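Local coordinates for Mlr6093 protein (Mesorhizobium loti, PDB 2QJ8), which probably acts as a zinc-dependent hydrolase of the succinylglutamate desuccinylase/aspartoacylase family, acting on amide or ester bonds, at residues N57-Q60 / G61-L64; G116-S119 / E120-D124. All coordinates share one frame; numbering follows the deposited sequence.

Interaction 1 of 2, residues N57-Q60 / G61-L64; sequences NELQ and GPIL
In the conformer described, Glu58 lies just before the turn that leads into helix 60-75, and its side chain caps the helix start by accepting from Gly61 N and Gln60 N. Gly61 N gives a hydrogen bond to Glu58 OE1 at 2.9 Å, on the syn lone pair. The other oxygen, Glu58 OE2, accepts from Gln60 N at 2.9 Å, met from above the carboxylate plane. The Glu58 side chain reaches both amides because its CG lies anti to its own backbone N (chi1 -162°) and the side chain bends at chi2. Pro62 follows in the first turn, where its lack of an N-H costs no helical bond. Its ring lies beside the turn, with CD 3.4 Å from Leu59 O. Pro62 CG meets Leu59 CD1 at 4.3 Å. A glycine here would probably leave Leu59 CD1 without its apolar neighbour and free the turn to flex. Ile63 N closes the first helical bond, to Leu59 O at 3.0 Å. The Ile63 side chain points back over the turn, and CD1 comes to 4.4 Å from Leu59 CB. Leu59 and Ile63 also pack on Met315 and Ala314 of the second subunit, respectively. Leu64 touches Phe207 and Val224 of its own chain. Its backbone N is bonded to Gln60 O at 2.9 Å, with an N-H...O angle of 168°.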
loop_
_atom_site.group_PDB
_atom_site.type_symbol
_atom_site.label_atom_id
_atom_site.label_comp_id
_atom_site.label_asym_id
_atom_site.label_seq_id
_atom_site.Cartn_x
_atom_site.Cartn_y
_atom_site.Cartn_z
ATOM N N ASN A 57 7.911 5.270 -0.001
ATOM C CA ASN A 57 6.603 4.707 -0.289
ATOM C C ASN A 57 5.538 5.061 0.793
ATOM O O ASN A 57 4.562 4.337 0.950
ATOM C CB ASN A 57 6.766 3.186 -0.581
ATOM C CG ASN A 57 7.685 2.429 0.452
ATOM O OD1 ASN A 57 8.008 2.931 1.547
ATOM N ND2 ASN A 57 8.066 1.191 0.089
ATOM N N GLU A 58 5.732 6.193 1.474
ATOM C CA GLU A 58 4.860 6.651 2.546
ATOM C C GLU A 58 4.671 8.129 2.374
ATOM O O GLU A 58 5.597 8.903 2.648
ATOM C CB GLU A 58 5.517 6.362 3.901
ATOM C CG GLU A 58 4.568 6.387 5.108
ATOM C CD GLU A 58 3.832 7.686 5.310
ATOM O OE1 GLU A 58 4.478 8.751 5.488
ATOM O OE2 GLU A 58 2.583 7.638 5.291
ATOM N N LEU A 59 3.495 8.541 1.915
ATOM C CA LEU A 59 3.249 9.944 1.703
ATOM C C LEU A 59 2.379 10.614 2.733
ATOM O O LEU A 59 2.284 11.819 2.679
ATOM C CB LEU A 59 2.758 10.192 0.288
ATOM C CG LEU A 59 3.822 10.112 -0.814
ATOM C CD1 LEU A 59 4.920 11.166 -0.725
ATOM C CD2 LEU A 59 4.424 8.724 -0.919
ATOM N N GLN A 60 1.798 9.887 3.678
ATOM C CA GLN A 60 0.883 10.522 4.654
ATOM C C GLN A 60 1.643 11.460 5.612
ATOM O O GLN A 60 1.116 12.498 5.960
ATOM C CB GLN A 60 -0.002 9.508 5.402
ATOM C CG GLN A 60 -0.813 8.512 4.506
ATOM C CD GLN A 60 -1.872 9.147 3.570
ATOM O OE1 GLN A 60 -2.469 10.177 3.866
ATOM N NE2 GLN A 60 -2.111 8.489 2.437
ATOM N N GLY A 61 2.873 11.085 5.983
ATOM C CA GLY A 61 3.782 11.910 6.776
ATOM C C GLY A 61 4.086 13.226 6.069
ATOM O O GLY A 61 3.863 14.281 6.635
ATOM N N PRO A 62 4.661 13.177 4.847
ATOM C CA PRO A 62 4.840 14.388 4.047
ATOM C C PRO A 62 3.603 15.280 3.905
ATOM O O PRO A 62 3.724 16.504 4.027
ATOM C CB PRO A 62 5.290 13.834 2.718
ATOM C CG PRO A 62 6.155 12.684 3.122
ATOM C CD PRO A 62 5.351 12.033 4.217
ATOM N N ILE A 63 2.445 14.675 3.704
ATOM C CA ILE A 63 1.171 15.421 3.585
ATOM C C ILE A 63 0.820 16.109 4.902
ATOM O O ILE A 63 0.527 17.303 4.909
ATOM C CB ILE A 63 0.034 14.514 3.118
ATOM C CG1 ILE A 63 0.210 14.201 1.627
ATOM C CG2 ILE A 63 -1.337 15.171 3.377
ATOM C CD1 ILE A 63 -0.538 12.917 1.184
ATOM N N LEU A 64 0.872 15.354 6.003
ATOM C CA LEU A 64 0.650 15.904 7.335
ATOM C C LEU A 64 1.638 17.031 7.631
ATOM O O LEU A 64 1.261 18.040 8.182
ATOM C CB LEU A 64 0.744 14.787 8.419
ATOM C CG LEU A 64 0.368 15.200 9.846
ATOM C CD1 LEU A 64 -1.068 15.760 9.902
ATOM C CD2 LEU A 64 0.521 14.011 10.799
#

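Interaction 2 of 2, residues G116-S119 / E120-D124; sequences GSVS and ERIAD
Ser117 and Glu120 meet at the N-terminus of helix 118-129, with Ser117 at the N-cap. The side chain of Ser117 makes no capping bond. Instead Glu120, three residues on, returns its carboxylate to the backbone N of Ser117, as the second residue of a capping box does, but the reciprocal serine bond is absent. Ser117 N is bonded to Glu120 OE2 at 2.8 Å, the donor standing 48° out of the carboxylate plane. Glu120 CG sits beside its own backbone N, and the chain runs extended from there (chi2 179°). Ser117 OG lies 2.9 Å from the same OE2, but its proton may go to Asp102 instead. Lys104 forms a salt bridge with Glu120 OE2.

Arg121 makes the second side-chain link between the segments. Its NH1 gives a hydrogen bond to Gly116 O at 2.9 Å, in the carbonyl plane and at the edge of the guanidinium. The bend at chi3 (-59°) turns the group back over the first turn. Val118 CA lies over one guanidinium face, 3.4 Å above its plane. Asp29 forms a salt bridge with Arg121 NH1 and also accepts from Val118 N.

Backbone bonds build the helix itself: Arg121 N to Ser117 O, Ile122 N to Val118 O, and Ala123 N to Ser119 O.

The apolar contact adjoins the arginine. Val118 CG2 and Ile122 CD1 lie 4.0 Å apart, with their side chains side by side. Both pack on Leu33 of strand 33-42.

The chemistry joins two carboxylates, from Glu120 and Asp29, to amides at the helix start. Such acidic groups are likely to be favoured by the helix dipole, and Lys104 and Arg121 probably balance their charge.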
loop_
_atom_site.group_PDB
_atom_site.type_symbol
_atom_site.label_atom_id
_atom_site.label_comp_id
_atom_site.label_asym_id
_atom_site.label_seq_id
_atom_site.Cartn_x
_atom_site.Cartn_y
_atom_site.Cartn_z
ATOM N N GLY A 116 30.684 11.026 2.189
ATOM C CA GLY A 116 30.169 9.669 1.993
ATOM C C GLY A 116 29.213 9.655 0.822
ATOM O O GLY A 116 29.128 10.632 0.078
ATOM N N SER A 117 28.479 8.562 0.661
ATOM C CA SER A 117 27.473 8.436 -0.398
ATOM C C SER A 117 26.276 9.409 -0.161
ATOM O O SER A 117 26.180 10.028 0.899
ATOM C CB SER A 117 26.982 7.003 -0.415
ATOM O OG SER A 117 26.342 6.774 0.817
ATOM N N VAL A 118 25.338 9.510 -1.108
ATOM C CA VAL A 118 24.230 10.504 -0.989
ATOM C C VAL A 118 23.458 10.422 0.334
ATOM O O VAL A 118 23.261 11.441 0.962
ATOM C CB VAL A 118 23.255 10.548 -2.228
ATOM C CG1 VAL A 118 22.425 9.254 -2.365
ATOM C CG2 VAL A 118 22.345 11.785 -2.134
ATOM N N SER A 119 23.061 9.228 0.772
ATOM C CA SER A 119 22.340 9.069 2.059
ATOM C C SER A 119 23.118 9.631 3.256
ATOM O O SER A 119 22.547 10.305 4.121
ATOM C CB SER A 119 21.993 7.611 2.343
ATOM O OG SER A 119 21.333 7.048 1.231
ATOM N N GLU A 120 24.421 9.387 3.247
ATOM C CA GLU A 120 25.347 9.858 4.282
ATOM C C GLU A 120 25.522 11.379 4.273
ATOM O O GLU A 120 25.641 11.985 5.345
ATOM C CB GLU A 120 26.714 9.192 4.113
ATOM C CG GLU A 120 26.696 7.669 4.161
ATOM C CD GLU A 120 28.064 7.122 3.975
ATOM O OE1 GLU A 120 28.807 7.045 4.973
ATOM O OE2 GLU A 120 28.403 6.755 2.833
ATOM N N ARG A 121 25.547 11.990 3.075
ATOM C CA ARG A 121 25.612 13.462 2.962
ATOM C C ARG A 121 24.300 14.122 3.408
ATOM O O ARG A 121 24.334 15.204 4.008
ATOM C CB ARG A 121 25.994 13.929 1.547
ATOM C CG ARG A 121 27.345 13.388 1.064
ATOM C CD ARG A 121 27.893 14.129 -0.177
ATOM N NE ARG A 121 26.994 14.069 -1.328
ATOM C CZ ARG A 121 26.805 13.013 -2.114
ATOM N NH1 ARG A 121 27.431 11.877 -1.899
ATOM N NH2 ARG A 121 25.969 13.096 -3.135
ATOM N N ILE A 122 23.153 13.489 3.123
ATOM C CA ILE A 122 21.859 14.008 3.592
ATOM C C ILE A 122 21.827 14.005 5.120
ATOM O O ILE A 122 21.462 15.015 5.728
ATOM C CB ILE A 122 20.635 13.225 3.034
ATOM C CG1 ILE A 122 20.552 13.400 1.497
ATOM C CG2 ILE A 122 19.276 13.743 3.719
ATOM C CD1 ILE A 122 19.694 12.395 0.795
ATOM N N ALA A 123 22.232 12.875 5.709
ATOM C CA ALA A 123 22.265 12.685 7.160
ATOM C C ALA A 123 23.229 13.700 7.806
ATOM O O ALA A 123 22.876 14.318 8.803
ATOM C CB ALA A 123 22.656 11.239 7.508
ATOM N N ASP A 124 24.411 13.882 7.214
ATOM C CA ASP A 124 25.383 14.884 7.647
ATOM C C ASP A 124 24.856 16.328 7.623
ATOM O O ASP A 124 25.127 17.069 8.564
ATOM C CB ASP A 124 26.640 14.768 6.803
ATOM C CG ASP A 124 27.698 15.770 7.194
ATOM O OD1 ASP A 124 28.278 15.651 8.282
ATOM O OD2 ASP A 124 27.919 16.691 6.402
#

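Interactions 1 and 2 come one after the other in the chain, both within the aspartoacylase family catalytic domain. Their centres are 22 Å apart, and their nearest atoms about 13 Å, so they do not touch. At each helix start a glutamate side chain accepts from backbone N-H: two for Glu58, one for Glu120. In 57-64 the glutamate precedes the helix; in 116-124 it lies in the first turn and reaches back. The surroundings also differ. Interaction 1 is nearer the chain centre and reaches the second subunit. Interaction 2 is centred 19 Å from that centre and is held by charged groups of its own chain.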